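Local coordinates for phosphate transporter (PDB 6L85), which probably carries phosphate into the cell in a sodium-dependent manner, as a dimeric membrane protein related to the human SLC20 carriers, at residues T37-Q40 with A41-A45; I94-A97 with T98-Y102; F134-L137 with S138-V141; F203-G206 with I207-L211; D233-E236 with N237-R241. All blocks are in the same frame, centred on the assembly; numbering follows the deposited sequence.

Contact 1: T37-Q40 with A41-A45; sequences TVRQ and AALIA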
loop_
_atom_site.group_PDB
_atom_site.type_symbol
_atom_site.label_atom_id
_atom_site.label_comp_id
_atom_site.label_asym_id
_atom_site.label_seq_id
_atom_site.Cartn_x
_atom_site.Cartn_y
_atom_site.Cartn_z
ATOM N N THR B 37 8.597 16.226 -12.310
ATOM C CA THR B 37 9.511 17.239 -11.804
ATOM C C THR B 37 10.300 16.703 -10.607
ATOM O O THR B 37 9.933 15.709 -9.979
ATOM C CB THR B 37 8.768 18.515 -11.368
ATOM O OG1 THR B 37 7.972 18.242 -10.209
ATOM C CG2 THR B 37 7.877 19.085 -12.487
ATOM N N VAL B 38 11.380 17.412 -10.280
ATOM C CA VAL B 38 12.178 17.098 -9.100
ATOM C C VAL B 38 11.305 17.084 -7.849
ATOM O O VAL B 38 11.381 16.160 -7.033
ATOM C CB VAL B 38 13.337 18.106 -8.978
ATOM C CG1 VAL B 38 14.019 17.983 -7.623
ATOM C CG2 VAL B 38 14.341 17.905 -10.123
ATOM N N ARG B 39 10.455 18.101 -7.691
ATOM C CA ARG B 39 9.604 18.218 -6.509
ATOM C C ARG B 39 8.621 17.053 -6.403
ATOM O O ARG B 39 8.425 16.479 -5.316
ATOM C CB ARG B 39 8.859 19.555 -6.559
ATOM C CG ARG B 39 7.610 19.635 -5.689
ATOM C CD ARG B 39 7.926 19.442 -4.204
ATOM N NE ARG B 39 8.444 20.647 -3.557
ATOM C CZ ARG B 39 7.683 21.605 -3.036
ATOM N NH1 ARG B 39 6.356 21.505 -3.082
ATOM N NH2 ARG B 39 8.252 22.662 -2.465
ATOM N N GLN B 40 7.987 16.691 -7.520
ATOM C CA GLN B 40 7.100 15.534 -7.516
ATOM C C GLN B 40 7.878 14.271 -7.183
ATOM O O GLN B 40 7.415 13.432 -6.399
ATOM C CB GLN B 40 6.411 15.386 -8.875
ATOM C CG GLN B 40 5.568 16.578 -9.301
ATOM C CD GLN B 40 4.979 16.397 -10.687
ATOM O OE1 GLN B 40 5.681 16.077 -11.647
ATOM N NE2 GLN B 40 3.673 16.592 -10.792
ATOM N N ALA B 41 9.043 14.103 -7.822
ATOM C CA ALA B 41 9.893 12.948 -7.555
ATOM C C ALA B 41 10.186 12.838 -6.069
ATOM O O ALA B 41 10.106 11.749 -5.492
ATOM C CB ALA B 41 11.194 13.047 -8.356
ATOM N N ALA B 42 10.471 13.973 -5.425
ATOM C CA ALA B 42 10.781 13.960 -4.000
ATOM C C ALA B 42 9.576 13.516 -3.169
ATOM O O ALA B 42 9.721 12.705 -2.250
ATOM C CB ALA B 42 11.280 15.336 -3.561
ATOM N N LEU B 43 8.374 14.022 -3.482
ATOM C CA LEU B 43 7.199 13.651 -2.677
ATOM C C LEU B 43 6.856 12.165 -2.827
ATOM O O LEU B 43 6.568 11.454 -1.828
ATOM C CB LEU B 43 6.006 14.528 -3.067
ATOM C CG LEU B 43 6.187 16.018 -2.761
ATOM C CD1 LEU B 43 5.095 16.909 -3.426
ATOM C CD2 LEU B 43 6.263 16.264 -1.264
ATOM N N ILE B 44 6.890 11.677 -4.070
ATOM C CA ILE B 44 6.660 10.257 -4.313
ATOM C C ILE B 44 7.672 9.420 -3.541
ATOM O O ILE B 44 7.307 8.462 -2.836
ATOM C CB ILE B 44 6.719 9.941 -5.819
ATOM C CG1 ILE B 44 5.741 10.806 -6.604
ATOM C CG2 ILE B 44 6.428 8.467 -6.059
ATOM C CD1 ILE B 44 5.805 10.576 -8.094
ATOM N N ALA B 45 8.964 9.766 -3.664
ATOM C CA ALA B 45 10.004 8.980 -3.002
ATOM C C ALA B 45 9.814 9.000 -1.502
ATOM O O ALA B 45 10.055 7.998 -0.833
ATOM C CB ALA B 45 11.393 9.503 -3.360
#
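Gln40 presents two flat groups. Its peptide C=O points down the helix, and Ile44 N meets Gln40 O at 3.0 Å, nearly along the C=O axis and almost straight (178°). Its carboxamide turns the other way: OE1 receives the N-H of Thr37 at 3.0 Å, in the carbonyl plane and on a lone pair. The Ile44 side chain lies against the same peptide oxygen, with CG1 3.1 Å from Gln40 O. In return for the Thr37 N-H, OG1 of Thr37 accepts from Gln40 N at 3.1 Å, so each residue grips the other's backbone amide. This reciprocal pair is a capping box, with Thr37 as the N-cap of helix 38-56; the Gln40 CG stands beside its own backbone N (chi1 -59°), which lets the amide reach back over the helix start. Further round, the Arg39 chain is bent at chi2 and chi3, and its CD lies 3.9 Å from CD1 of Leu43. Both residues also pack on the second subunit, Leu43 on its Val216 and Arg39 on its Phe219. With an alanine here instead of Leu43, Arg39 CD would probably lose its support and its chain be set freer to turn, with a gap left toward Val216 of the second subunit. On the buried side, Ala41 and Ala45 pack on helix 2-32, touching Met27 and Val23.

Contact 2: I94-A97 with T98-Y102; sequences ILIA and TNWGY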
loop_
_atom_site.group_PDB
_atom_site.type_symbol
_atom_site.label_atom_id
_atom_site.label_comp_id
_atom_site.label_asym_id
_atom_site.label_seq_id
_atom_site.Cartn_x
_atom_site.Cartn_y
_atom_site.Cartn_z
ATOM N N ILE B 94 29.067 10.759 4.207
ATOM C CA ILE B 94 27.945 10.831 3.270
ATOM C C ILE B 94 27.585 12.286 3.008
ATOM O O ILE B 94 27.346 12.686 1.870
ATOM C CB ILE B 94 26.706 10.063 3.781
ATOM C CG1 ILE B 94 26.982 8.589 4.134
ATOM C CG2 ILE B 94 25.581 10.165 2.742
ATOM C CD1 ILE B 94 27.459 7.792 2.987
ATOM N N LEU B 95 27.526 13.097 4.065
ATOM C CA LEU B 95 27.122 14.488 3.905
ATOM C C LEU B 95 28.171 15.294 3.141
ATOM O O LEU B 95 27.813 16.167 2.343
ATOM C CB LEU B 95 26.842 15.110 5.270
ATOM C CG LEU B 95 25.531 14.624 5.917
ATOM C CD1 LEU B 95 25.363 15.153 7.323
ATOM C CD2 LEU B 95 24.342 15.002 5.061
ATOM N N ILE B 96 29.466 15.020 3.364
ATOM C CA ILE B 96 30.507 15.686 2.577
ATOM C C ILE B 96 30.309 15.377 1.097
ATOM O O ILE B 96 30.223 16.283 0.241
ATOM C CB ILE B 96 31.905 15.248 3.060
ATOM C CG1 ILE B 96 32.267 15.906 4.390
ATOM C CG2 ILE B 96 32.972 15.535 2.012
ATOM C CD1 ILE B 96 32.002 17.380 4.430
ATOM N N ALA B 97 30.187 14.089 0.777
ATOM C CA ALA B 97 29.993 13.703 -0.613
ATOM C C ALA B 97 28.737 14.348 -1.190
ATOM O O ALA B 97 28.758 14.883 -2.304
ATOM C CB ALA B 97 29.932 12.181 -0.738
ATOM N N THR B 98 27.626 14.303 -0.446
ATOM C CA THR B 98 26.393 14.898 -0.947
ATOM C C THR B 98 26.596 16.378 -1.222
ATOM O O THR B 98 26.193 16.882 -2.278
ATOM C CB THR B 98 25.243 14.692 0.047
ATOM O OG1 THR B 98 24.993 13.294 0.220
ATOM C CG2 THR B 98 23.948 15.379 -0.458
ATOM N N ASN B 99 27.243 17.083 -0.289
ATOM C CA ASN B 99 27.514 18.502 -0.469
ATOM C C ASN B 99 28.204 18.759 -1.792
ATOM O O ASN B 99 27.919 19.758 -2.458
ATOM C CB ASN B 99 28.367 19.043 0.679
ATOM C CG ASN B 99 28.508 20.571 0.635
ATOM O OD1 ASN B 99 27.519 21.308 0.737
ATOM N ND2 ASN B 99 29.740 21.047 0.494
ATOM N N TRP B 100 29.103 17.870 -2.212
ATOM C CA TRP B 100 29.681 18.107 -3.532
ATOM C C TRP B 100 28.890 17.460 -4.666
ATOM O O TRP B 100 29.349 17.473 -5.811
ATOM C CB TRP B 100 31.144 17.657 -3.573
ATOM C CG TRP B 100 32.042 18.789 -3.173
ATOM C CD1 TRP B 100 32.721 19.636 -4.009
ATOM C CD2 TRP B 100 32.313 19.237 -1.836
ATOM N NE1 TRP B 100 33.413 20.567 -3.269
ATOM C CE2 TRP B 100 33.177 20.345 -1.935
ATOM C CE3 TRP B 100 31.915 18.802 -0.568
ATOM C CZ2 TRP B 100 33.654 21.023 -0.814
ATOM C CZ3 TRP B 100 32.390 19.479 0.553
ATOM C CH2 TRP B 100 33.250 20.576 0.419
ATOM N N GLY B 101 27.708 16.922 -4.389
ATOM C CA GLY B 101 26.952 16.262 -5.437
ATOM C C GLY B 101 27.482 14.908 -5.857
ATOM O O GLY B 101 27.147 14.434 -6.945
ATOM N N TYR B 102 28.304 14.253 -5.020
ATOM C CA TYR B 102 28.824 12.974 -5.497
ATOM C C TYR B 102 27.995 11.818 -4.953
ATOM O O TYR B 102 27.745 11.747 -3.738
ATOM C CB TYR B 102 30.289 12.806 -5.099
ATOM C CG TYR B 102 31.231 13.634 -5.953
ATOM C CD1 TYR B 102 31.442 14.978 -5.682
ATOM C CD2 TYR B 102 31.889 13.078 -7.047
ATOM C CE1 TYR B 102 32.297 15.749 -6.467
ATOM C CE2 TYR B 102 32.744 13.841 -7.841
ATOM C CZ TYR B 102 32.947 15.172 -7.541
ATOM O OH TYR B 102 33.796 15.930 -8.320
#
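Ile94 to Asn99 finish helix 76-99 with regular four-residue backbone bonds, Thr98 N to Ile94 O and Asn99 N to Leu95 O, before a Schellman motif ends it: Tyr102 N reaches Ala97 O at 2.8 Å, Gly101 N closes on Thr98 O, and Gly101, with positive phi, makes the reversal. The Thr98 hydroxyl adds a second grip on Ile94 O. OG1 stands beside its own backbone N (chi1 -62°), which puts it 2.9 Å from Ile94 O, above the carbonyl plane, while the amide N takes the same oxygen from closer to that plane. Ile94 CG2 lies near this hydroxyl, 4.1 Å from Thr98 OG1. The same OG1 is hydrogen-bonded to ND2 of Asn21, a sodium ligand, and Tyr102 O is a further partner of that amide. A valine in place of Thr98 would probably leave Ile94 O with its backbone donor but without the hydroxyl, and Asn21 ND2 without that partner. On the other side of the helix, the Trp100 indole turns an edge to the backbone, with Ile96 O in the ring plane, 3.1 Å from Trp100 CE3. The side-chain amide of Asn99 sits over one indole face, ND2 3.1 Å above the plane and offset toward the rim. Ile94 also packs on Val104, another sodium ligand, and on Ser109 of helix 106-121, Leu95 meets Ser17 of helix 2-32, and Tyr102 leans on helix 368-400, touching Val370 and Ile374 and bonding through OH to Asn373 ND2.

Contact 3: F134-L137 with S138-V141; sequences FIVL and SWVV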
loop_
_atom_site.group_PDB
_atom_site.type_symbol
_atom_site.label_atom_id
_atom_site.label_comp_id
_atom_site.label_asym_id
_atom_site.label_seq_id
_atom_site.Cartn_x
_atom_site.Cartn_y
_atom_site.Cartn_z
ATOM N N PHE B 134 30.808 -12.788 2.824
ATOM C CA PHE B 134 29.654 -12.896 1.939
ATOM C C PHE B 134 29.096 -11.526 1.584
ATOM O O PHE B 134 28.602 -11.330 0.470
ATOM C CB PHE B 134 28.583 -13.765 2.588
ATOM C CG PHE B 134 28.932 -15.219 2.605
ATOM C CD1 PHE B 134 29.098 -15.907 1.421
ATOM C CD2 PHE B 134 29.112 -15.894 3.802
ATOM C CE1 PHE B 134 29.427 -17.247 1.424
ATOM C CE2 PHE B 134 29.438 -17.238 3.812
ATOM C CZ PHE B 134 29.601 -17.914 2.622
ATOM N N ILE B 135 29.220 -10.559 2.496
ATOM C CA ILE B 135 28.770 -9.201 2.203
ATOM C C ILE B 135 29.639 -8.579 1.099
ATOM O O ILE B 135 29.117 -8.001 0.129
ATOM C CB ILE B 135 28.754 -8.359 3.499
ATOM C CG1 ILE B 135 27.678 -8.885 4.470
ATOM C CG2 ILE B 135 28.557 -6.867 3.199
ATOM C CD1 ILE B 135 27.751 -8.298 5.903
ATOM N N VAL B 136 30.971 -8.726 1.200
ATOM C CA VAL B 136 31.847 -8.183 0.150
ATOM C C VAL B 136 31.584 -8.887 -1.176
ATOM O O VAL B 136 31.510 -8.251 -2.244
ATOM C CB VAL B 136 33.333 -8.280 0.551
ATOM C CG1 VAL B 136 34.195 -7.742 -0.582
ATOM C CG2 VAL B 136 33.616 -7.481 1.798
ATOM N N LEU B 137 31.390 -10.207 -1.128
ATOM C CA LEU B 137 31.038 -10.936 -2.341
ATOM C C LEU B 137 29.779 -10.367 -2.981
ATOM O O LEU B 137 29.705 -10.223 -4.210
ATOM C CB LEU B 137 30.848 -12.420 -2.027
ATOM C CG LEU B 137 30.437 -13.271 -3.230
ATOM C CD1 LEU B 137 31.443 -13.108 -4.381
ATOM C CD2 LEU B 137 30.292 -14.743 -2.846
ATOM N N SER B 138 28.767 -10.053 -2.165
ATOM C CA SER B 138 27.543 -9.489 -2.720
ATOM C C SER B 138 27.797 -8.097 -3.277
ATOM O O SER B 138 27.144 -7.692 -4.238
ATOM C CB SER B 138 26.440 -9.460 -1.658
ATOM O OG SER B 138 26.695 -8.431 -0.716
ATOM N N TRP B 139 28.758 -7.371 -2.703
ATOM C CA TRP B 139 29.089 -6.051 -3.224
ATOM C C TRP B 139 29.680 -6.144 -4.617
ATOM O O TRP B 139 29.627 -5.170 -5.383
ATOM C CB TRP B 139 30.077 -5.346 -2.304
ATOM C CG TRP B 139 29.511 -4.918 -1.012
ATOM C CD1 TRP B 139 28.192 -5.013 -0.601
ATOM C CD2 TRP B 139 30.221 -4.293 0.058
ATOM N NE1 TRP B 139 28.062 -4.487 0.667
ATOM C CE2 TRP B 139 29.287 -4.038 1.094
ATOM C CE3 TRP B 139 31.554 -3.932 0.248
ATOM C CZ2 TRP B 139 29.652 -3.443 2.297
ATOM C CZ3 TRP B 139 31.911 -3.328 1.441
ATOM C CH2 TRP B 139 30.965 -3.095 2.452
ATOM N N VAL B 140 30.312 -7.278 -4.924
ATOM C CA VAL B 140 30.863 -7.497 -6.260
ATOM C C VAL B 140 29.811 -8.094 -7.199
ATOM O O VAL B 140 29.716 -7.714 -8.367
ATOM C CB VAL B 140 32.116 -8.396 -6.167
ATOM C CG1 VAL B 140 32.471 -8.919 -7.522
ATOM C CG2 VAL B 140 33.300 -7.632 -5.559
ATOM N N VAL B 141 28.999 -9.027 -6.705
ATOM C CA VAL B 141 28.037 -9.741 -7.550
ATOM C C VAL B 141 26.817 -8.869 -7.898
ATOM O O VAL B 141 26.277 -8.954 -9.014
ATOM C CB VAL B 141 27.621 -11.047 -6.842
ATOM C CG1 VAL B 141 26.463 -11.722 -7.546
ATOM C CG2 VAL B 141 28.800 -11.994 -6.759
#
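Ile135 and Trp139, one turn apart on helix 129-162, run side by side on its buried face. The methyl CG2 of Ile135 sits over one face of the indole, offset toward the rim, 3.6 Å from Trp139 CE2. The carbonyl oxygen of Ile135 lies over a ring face too, 3.2 Å from CD1 of Trp139. That oxygen is gripped twice, by Trp139 N at 2.9 Å and by the hydroxyl of Ser138, whose OG comes to 2.6 Å. Ser138 OG reaches it from the crowded position between its own N and carbonyl carbon (chi1 74°). The indole is fixed in rotation by a further bond, NE1 to Pro343 O, and its ring also meets that of His108.

The far side of the helix is apolar and lies on the surface, with no side-chain hydrogen bond to match that of Ser138. Leu137 and Val141 cross at an angle, with CD1 of Leu137 3.7 Å from CG2 of Val141, and may face lipid, as may Phe134 and Val140. A serine hydroxyl folded back onto the carbonyl one turn earlier is a familiar feature of membrane-spanning helices. Here it packs behind a sodium site, as second shell, since Ser138 and Trp139 both touch Ile344, one of the residues that coordinate the ion.

Contact 4: F203-G206 with I207-L211; sequences FLLG and IAFSL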
loop_
_atom_site.group_PDB
_atom_site.type_symbol
_atom_site.label_atom_id
_atom_site.label_comp_id
_atom_site.label_asym_id
_atom_site.label_seq_id
_atom_site.Cartn_x
_atom_site.Cartn_y
_atom_site.Cartn_z
ATOM N N PHE B 203 2.664 -17.038 -2.437
ATOM C CA PHE B 203 2.561 -17.063 -3.893
ATOM C C PHE B 203 1.145 -16.766 -4.343
ATOM O O PHE B 203 0.938 -16.075 -5.342
ATOM C CB PHE B 203 3.002 -18.424 -4.442
ATOM C CG PHE B 203 4.489 -18.583 -4.550
ATOM C CD1 PHE B 203 5.300 -17.486 -4.834
ATOM C CD2 PHE B 203 5.080 -19.828 -4.387
ATOM C CE1 PHE B 203 6.682 -17.629 -4.949
ATOM C CE2 PHE B 203 6.462 -19.982 -4.502
ATOM C CZ PHE B 203 7.265 -18.878 -4.778
ATOM N N LEU B 204 0.153 -17.306 -3.634
ATOM C CA LEU B 204 -1.231 -17.082 -4.032
ATOM C C LEU B 204 -1.588 -15.599 -3.950
ATOM O O LEU B 204 -2.221 -15.045 -4.860
ATOM C CB LEU B 204 -2.145 -17.930 -3.150
ATOM C CG LEU B 204 -3.637 -17.769 -3.377
ATOM C CD1 LEU B 204 -4.015 -18.398 -4.704
ATOM C CD2 LEU B 204 -4.420 -18.369 -2.210
ATOM N N LEU B 205 -1.144 -14.926 -2.885
ATOM C CA LEU B 205 -1.394 -13.491 -2.770
ATOM C C LEU B 205 -0.608 -12.705 -3.818
ATOM O O LEU B 205 -1.127 -11.738 -4.403
ATOM C CB LEU B 205 -1.057 -13.021 -1.347
ATOM C CG LEU B 205 -2.187 -13.345 -0.358
ATOM C CD1 LEU B 205 -1.716 -13.333 1.088
ATOM C CD2 LEU B 205 -3.308 -12.340 -0.556
ATOM N N GLY B 206 0.656 -13.087 -4.058
ATOM C CA GLY B 206 1.415 -12.438 -5.119
ATOM C C GLY B 206 0.715 -12.538 -6.459
ATOM O O GLY B 206 0.602 -11.547 -7.188
ATOM N N ILE B 207 0.198 -13.730 -6.784
ATOM C CA ILE B 207 -0.471 -13.923 -8.068
ATOM C C ILE B 207 -1.738 -13.086 -8.145
ATOM O O ILE B 207 -2.011 -12.454 -9.171
ATOM C CB ILE B 207 -0.768 -15.417 -8.312
ATOM C CG1 ILE B 207 0.525 -16.228 -8.387
ATOM C CG2 ILE B 207 -1.511 -15.594 -9.629
ATOM C CD1 ILE B 207 1.295 -15.982 -9.676
ATOM N N ALA B 208 -2.550 -13.065 -7.077
ATOM C CA ALA B 208 -3.802 -12.308 -7.183
ATOM C C ALA B 208 -3.524 -10.815 -7.374
ATOM O O ALA B 208 -4.171 -10.147 -8.201
ATOM C CB ALA B 208 -4.683 -12.561 -5.959
ATOM N N PHE B 209 -2.565 -10.271 -6.615
ATOM C CA PHE B 209 -2.181 -8.875 -6.810
ATOM C C PHE B 209 -1.678 -8.632 -8.232
ATOM O O PHE B 209 -1.956 -7.579 -8.830
ATOM C CB PHE B 209 -1.111 -8.484 -5.793
ATOM C CG PHE B 209 -1.668 -7.970 -4.496
ATOM C CD1 PHE B 209 -2.120 -8.846 -3.521
ATOM C CD2 PHE B 209 -1.751 -6.615 -4.258
ATOM C CE1 PHE B 209 -2.641 -8.372 -2.324
ATOM C CE2 PHE B 209 -2.275 -6.139 -3.063
ATOM C CZ PHE B 209 -2.714 -7.019 -2.098
ATOM N N SER B 210 -0.939 -9.608 -8.791
ATOM C CA SER B 210 -0.456 -9.500 -10.171
ATOM C C SER B 210 -1.607 -9.418 -11.152
ATOM O O SER B 210 -1.563 -8.648 -12.112
ATOM C CB SER B 210 0.406 -10.711 -10.534
ATOM O OG SER B 210 1.608 -10.662 -9.823
ATOM N N LEU B 211 -2.607 -10.281 -10.972
ATOM C CA LEU B 211 -3.743 -10.326 -11.887
ATOM C C LEU B 211 -4.477 -8.996 -11.915
ATOM O O LEU B 211 -4.764 -8.449 -12.995
ATOM C CB LEU B 211 -4.684 -11.462 -11.484
ATOM C CG LEU B 211 -3.963 -12.776 -11.770
ATOM C CD1 LEU B 211 -4.737 -13.974 -11.245
ATOM C CD2 LEU B 211 -3.746 -12.869 -13.286
#
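Leu205 and Phe209, one turn apart on helix 199-224, touch mostly through the backbone. The Phe209 ring lies edge-on to the carbonyl of Leu205, which sits in the ring plane with its O 3.2 Å from CD1. The same oxygen takes the Phe209 N-H at 3.0 Å in a nearly straight bond (174°). Between the side chains themselves the approach is slight: Leu205 CD2 stays 4.4 Å from Phe209 CE1. On the next strip of the helix, CG1 of Ile207 rests 3.1 Å from Phe203 O, placed there by standing beside its own backbone N (chi1 -63°). Ser210 OG lies 3.0 Å from Gly206 O and is also hydrogen-bonded to Ser180 O, so it has carbonyl acceptors on two helices within reach.

Helix 167-194 backs these side chains within the subunit, with Ile183 and Ile187 against Phe209 and Phe184 against Ile207 and Ser210. From the second subunit, Phe50 meets the Phe209 ring edge-to-face and Leu51 packs beside it, while its Leu290 and Phe286 receive Leu204, Ala208 and Leu205. Phe209 is thus wedged between helix 167-194 of its own chain and the second subunit, on a regular helix that contributes to an apolar dimer interface.

Contact 5: D233-E236 with N237-R241; sequences DAVE and NVFKR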
loop_
_atom_site.group_PDB
_atom_site.type_symbol
_atom_site.label_atom_id
_atom_site.label_comp_id
_atom_site.label_asym_id
_atom_site.label_seq_id
_atom_site.Cartn_x
_atom_site.Cartn_y
_atom_site.Cartn_z
ATOM N N ASP B 233 6.939 6.747 -31.282
ATOM C CA ASP B 233 6.627 7.848 -30.380
ATOM C C ASP B 233 5.575 7.429 -29.351
ATOM O O ASP B 233 5.672 7.784 -28.169
ATOM C CB ASP B 233 6.168 9.056 -31.200
ATOM C CG ASP B 233 5.967 10.289 -30.355
ATOM O OD1 ASP B 233 6.742 10.496 -29.392
ATOM O OD2 ASP B 233 5.027 11.054 -30.649
ATOM N N ALA B 234 4.590 6.626 -29.776
ATOM C CA ALA B 234 3.538 6.170 -28.871
ATOM C C ALA B 234 4.084 5.187 -27.841
ATOM O O ALA B 234 3.752 5.274 -26.648
ATOM C CB ALA B 234 2.395 5.534 -29.666
ATOM N N VAL B 235 4.929 4.250 -28.282
ATOM C CA VAL B 235 5.496 3.277 -27.357
ATOM C C VAL B 235 6.398 3.969 -26.343
ATOM O O VAL B 235 6.345 3.669 -25.140
ATOM C CB VAL B 235 6.240 2.176 -28.131
ATOM C CG1 VAL B 235 7.073 1.308 -27.172
ATOM C CG2 VAL B 235 5.236 1.328 -28.919
ATOM N N GLU B 236 7.226 4.914 -26.794
ATOM C CA GLU B 236 8.076 5.609 -25.836
ATOM C C GLU B 236 7.259 6.473 -24.896
ATOM O O GLU B 236 7.650 6.654 -23.741
ATOM C CB GLU B 236 9.133 6.445 -26.549
ATOM C CG GLU B 236 10.237 5.565 -27.128
ATOM C CD GLU B 236 11.098 4.878 -26.053
ATOM O OE1 GLU B 236 11.485 5.554 -25.072
ATOM O OE2 GLU B 236 11.406 3.671 -26.205
ATOM N N ASN B 237 6.122 6.997 -25.359
ATOM C CA ASN B 237 5.258 7.774 -24.481
ATOM C C ASN B 237 4.677 6.896 -23.369
ATOM O O ASN B 237 4.631 7.294 -22.192
ATOM C CB ASN B 237 4.159 8.410 -25.324
ATOM C CG ASN B 237 3.317 9.363 -24.541
ATOM O OD1 ASN B 237 3.820 10.366 -24.022
ATOM N ND2 ASN B 237 2.027 9.054 -24.421
ATOM N N VAL B 238 4.278 5.675 -23.724
ATOM C CA VAL B 238 3.781 4.735 -22.726
ATOM C C VAL B 238 4.890 4.344 -21.744
ATOM O O VAL B 238 4.674 4.309 -20.525
ATOM C CB VAL B 238 3.166 3.513 -23.436
ATOM C CG1 VAL B 238 2.883 2.422 -22.458
ATOM C CG2 VAL B 238 1.877 3.923 -24.109
ATOM N N PHE B 239 6.095 4.053 -22.249
ATOM C CA PHE B 239 7.204 3.780 -21.340
ATOM C C PHE B 239 7.509 4.983 -20.464
ATOM O O PHE B 239 7.904 4.819 -19.303
ATOM C CB PHE B 239 8.458 3.374 -22.108
ATOM C CG PHE B 239 8.519 1.921 -22.413
ATOM C CD1 PHE B 239 8.717 0.993 -21.403
ATOM C CD2 PHE B 239 8.355 1.471 -23.709
ATOM C CE1 PHE B 239 8.771 -0.363 -21.693
ATOM C CE2 PHE B 239 8.415 0.116 -24.003
ATOM C CZ PHE B 239 8.617 -0.799 -22.997
ATOM N N LYS B 240 7.324 6.193 -20.995
ATOM C CA LYS B 240 7.604 7.402 -20.231
ATOM C C LYS B 240 6.703 7.498 -19.015
ATOM O O LYS B 240 7.132 7.936 -17.940
ATOM C CB LYS B 240 7.409 8.629 -21.110
ATOM C CG LYS B 240 7.507 9.927 -20.363
ATOM C CD LYS B 240 7.143 11.084 -21.257
ATOM C CE LYS B 240 7.887 12.331 -20.852
ATOM N NZ LYS B 240 7.417 13.484 -21.670
ATOM N N ARG B 241 5.440 7.119 -19.177
ATOM C CA ARG B 241 4.568 7.141 -18.012
ATOM C C ARG B 241 4.833 5.954 -17.083
ATOM O O ARG B 241 4.831 6.118 -15.859
ATOM C CB ARG B 241 3.111 7.203 -18.455
ATOM C CG ARG B 241 2.765 8.526 -19.184
ATOM C CD ARG B 241 2.590 9.691 -18.195
ATOM N NE ARG B 241 1.796 9.301 -17.027
ATOM C CZ ARG B 241 1.569 10.086 -15.971
ATOM N NH1 ARG B 241 2.080 11.313 -15.928
ATOM N NH2 ARG B 241 0.833 9.643 -14.952
#
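In the opening turns of helix 231-258, which further along carries the sodium ligands Gln243, Ser247, Asn257 and Asp258, Val235 and Phe239 stand one turn apart and point the same way. The branch that does the touching is CG1 of Val235, 3.6 Å from CE2 and 3.7 Å from CD2 of the Phe239 ring. CG1 is turned away from its own backbone N (chi1 169°), and this brings it alongside the ring. The carbonyl of Val235 completes the contact, its O 3.3 Å from Phe239 CD2 and bonded to Phe239 N at 2.9 Å. The ring itself meets Phe324 edge-to-face and leans on Ile157 of helix 129-162 and Ile175 of helix 167-194, so Val235 and Phe239 fill a junction of several helices rather than a surface patch.

Backbone bonds of regular alpha-helical form run through the whole segment, among them Lys240 N to Glu236 O at 2.8 Å. Side-chain carbons lie close to these carbonyls: CG2 of Val238 is 3.4 Å from Ala234 O, and CB of Asn237 is 3.3 Å from Asp233 O. The Glu236 chain, bent at chi2 (-67°), carries its carboxylate away from Asn237 toward the start of helix 320-339, which also bears the sodium ligand Asp327; there OE2 is hydrogen-bonded to Ser321 OG and OE1 has a weak bond from Asn320 N. The positive end of that helix dipole would tend to stabilise the negative charge.

All five contacts are local turns of single helices and partly buried, contact 3 with four of its eight touching residues on the surface, contact 5 with one. The centres of contacts 1 to 3 lie 15 to 17 Å from the chain centre, those of contacts 4 and 5 24 and 26 Å. Contacts 1 and 2 mark helix ends, a polar capping box and a glycine-based Schellman motif, whereas the others lie within helices. Contacts 1 and 4 both touch the second subunit, chiefly through apolar groups. Contacts 2 and 3 lean on sodium-site residues, and each uses a hydroxyl to double the hold on a carbonyl. Contact 5 joins several helices of its own chain.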